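Local coordinates for protein tRNA endonuclease VMS1 (Saccharomyces cerevisiae, PDB 5WHG) that cleaves polypeptidyl-tRNAs downstream of ribosome-associated quality control, releasing incompletely synthesized polypeptides for degradation, at residues M205-L210 and E304-K309. Numbering follows the deposited sequence.
Sequences MAISAL and EPYLSK
I207 and A209, on the same face of strand 207-214, meet the short helix 304-308 mainly through side-chain packing. The CD1 of I207 lies 4.1 Å from CD1 of Y306, at the edge of the ring and near its plane. The same methyl is in van der Waals contact with the carbonyl O of Y306, 3.4 Å away. Two torsions put it there: chi1 of 59° sets CG1 between the backbone N and the carbonyl carbon, and chi2 of -179° extends the chain straight toward the helix. Two residues along the strand, A209 CB touches one branch of L307, with CD2 3.6 Å away. The CB of L307 points away from the strand, and it is the CD2 branch that turns back to close the gap.

No direct hydrogen bond joins the two segments. A water links them instead, accepting from I207 N at 3.1 Å and donating to K309 O at 2.7 Å, though it has more acceptors nearby than protons to give. Within the helix segment, S308 OG donates to P305 O, approaching from above the carbonyl plane.

The polar ends find partners elsewhere: Y306 OH bonds to E250, and K309 NZ bonds to the carbonyl of L76, at the end of helix 66-76, which carries the zinc ligand H68. I222 of strand 217-224 packs against A209, Y306 and L307. The arrangement is a helix packed on one face of a mixed beta-sheet, leading into the parallel neighbour strand 313-316, within the VLRF1 domain that binds the 60S subunit.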
loop_
_atom_site.group_PDB
_atom_site.type_symbol
_atom_site.label_atom_id
_atom_site.label_comp_id
_atom_site.label_asym_id
_atom_site.label_seq_id
_atom_site.Cartn_x
_atom_site.Cartn_y
_atom_site.Cartn_z
HETATM N N MSE A 205 -3.155 -8.413 9.166
HETATM C CA MSE A 205 -4.215 -7.658 8.513
HETATM C C MSE A 205 -3.716 -6.281 8.102
HETATM O O MSE A 205 -4.506 -5.347 7.904
HETATM C CB MSE A 205 -5.430 -7.523 9.429
HETATM C CG MSE A 205 -5.797 -8.804 10.140
HETATM SE SE MSE A 205 -7.658 -8.782 10.678
HETATM C CE MSE A 205 -7.672 -7.217 11.862
ATOM N N ALA A 206 -2.398 -6.152 8.007
ATOM C CA ALA A 206 -1.812 -4.966 7.409
ATOM C C ALA A 206 -2.403 -4.754 6.026
ATOM O O ALA A 206 -2.344 -5.653 5.177
ATOM C CB ALA A 206 -0.292 -5.122 7.327
ATOM N N ILE A 207 -3.013 -3.581 5.811
ATOM C CA ILE A 207 -3.501 -3.187 4.493
ATOM C C ILE A 207 -3.165 -1.724 4.244
ATOM O O ILE A 207 -2.994 -0.931 5.176
ATOM C CB ILE A 207 -5.027 -3.388 4.317
ATOM C CG1 ILE A 207 -5.790 -2.561 5.367
ATOM C CG2 ILE A 207 -5.386 -4.881 4.290
ATOM C CD1 ILE A 207 -7.291 -2.703 5.290
ATOM N N SER A 208 -3.095 -1.372 2.955
ATOM C CA SER A 208 -3.006 0.009 2.498
ATOM C C SER A 208 -4.031 0.213 1.394
ATOM O O SER A 208 -4.492 -0.752 0.768
ATOM C CB SER A 208 -1.596 0.355 1.989
ATOM O OG SER A 208 -0.634 0.274 3.030
ATOM N N ALA A 209 -4.392 1.473 1.147
ATOM C CA ALA A 209 -5.312 1.787 0.056
ATOM C C ALA A 209 -4.576 2.467 -1.105
ATOM O O ALA A 209 -3.547 3.114 -0.910
ATOM C CB ALA A 209 -6.472 2.662 0.562
ATOM N N LEU A 210 -5.094 2.296 -2.325
ATOM C CA LEU A 210 -4.506 2.906 -3.518
ATOM C C LEU A 210 -5.607 3.478 -4.407
ATOM O O LEU A 210 -6.556 2.773 -4.762
ATOM C CB LEU A 210 -3.671 1.895 -4.312
ATOM C CG LEU A 210 -2.660 0.994 -3.580
ATOM C CD1 LEU A 210 -2.154 -0.122 -4.509
ATOM C CD2 LEU A 210 -1.493 1.780 -3.110
ATOM N N GLU A 304 -15.262 1.856 3.715
ATOM C CA GLU A 304 -15.010 2.528 4.990
ATOM C C GLU A 304 -14.371 1.639 6.057
ATOM O O GLU A 304 -13.426 2.102 6.718
ATOM C CB GLU A 304 -16.344 3.142 5.448
ATOM C CG GLU A 304 -16.380 3.824 6.823
ATOM C CD GLU A 304 -17.725 4.539 7.063
ATOM O OE1 GLU A 304 -17.722 5.714 7.500
ATOM O OE2 GLU A 304 -18.789 3.934 6.784
ATOM N N PRO A 305 -14.814 0.392 6.291
ATOM C CA PRO A 305 -14.136 -0.411 7.331
ATOM C C PRO A 305 -12.680 -0.667 7.009
ATOM O O PRO A 305 -11.829 -0.583 7.904
ATOM C CB PRO A 305 -14.947 -1.717 7.366
ATOM C CG PRO A 305 -16.260 -1.377 6.762
ATOM C CD PRO A 305 -16.009 -0.298 5.763
ATOM N N TYR A 306 -12.385 -0.986 5.739
ATOM C CA TYR A 306 -11.002 -1.110 5.264
ATOM C C TYR A 306 -10.201 0.178 5.456
ATOM O O TYR A 306 -9.050 0.131 5.908
ATOM C CB TYR A 306 -10.978 -1.470 3.779
ATOM C CG TYR A 306 -11.493 -2.822 3.397
ATOM C CD1 TYR A 306 -10.851 -3.973 3.822
ATOM C CD2 TYR A 306 -12.585 -2.952 2.563
ATOM C CE1 TYR A 306 -11.293 -5.212 3.453
ATOM C CE2 TYR A 306 -13.029 -4.194 2.177
ATOM C CZ TYR A 306 -12.378 -5.322 2.632
ATOM O OH TYR A 306 -12.801 -6.573 2.254
ATOM N N LEU A 307 -10.774 1.333 5.048
ATOM C CA LEU A 307 -10.049 2.609 5.052
ATOM C C LEU A 307 -9.674 3.059 6.462
ATOM O O LEU A 307 -8.617 3.666 6.661
ATOM C CB LEU A 307 -10.863 3.704 4.347
ATOM C CG LEU A 307 -11.003 3.501 2.817
ATOM C CD1 LEU A 307 -11.984 4.482 2.107
ATOM C CD2 LEU A 307 -9.638 3.537 2.145
ATOM N N SER A 308 -10.496 2.755 7.459
ATOM C CA SER A 308 -10.136 3.182 8.805
ATOM C C SER A 308 -9.034 2.325 9.411
ATOM O O SER A 308 -8.375 2.772 10.352
ATOM C CB SER A 308 -11.373 3.186 9.694
ATOM O OG SER A 308 -11.961 1.909 9.685
ATOM N N LYS A 309 -8.768 1.146 8.850
ATOM C CA LYS A 309 -7.663 0.297 9.285
ATOM C C LYS A 309 -6.426 0.366 8.376
ATOM O O LYS A 309 -5.490 -0.421 8.575
ATOM C CB LYS A 309 -8.121 -1.165 9.390
ATOM C CG LYS A 309 -9.362 -1.382 10.245
ATOM C CD LYS A 309 -9.857 -2.814 10.101
ATOM C CE LYS A 309 -10.931 -3.161 11.132
ATOM N NZ LYS A 309 -12.257 -2.574 10.778
HETATM O O HOH W 1 -3.295 -1.962 8.385
#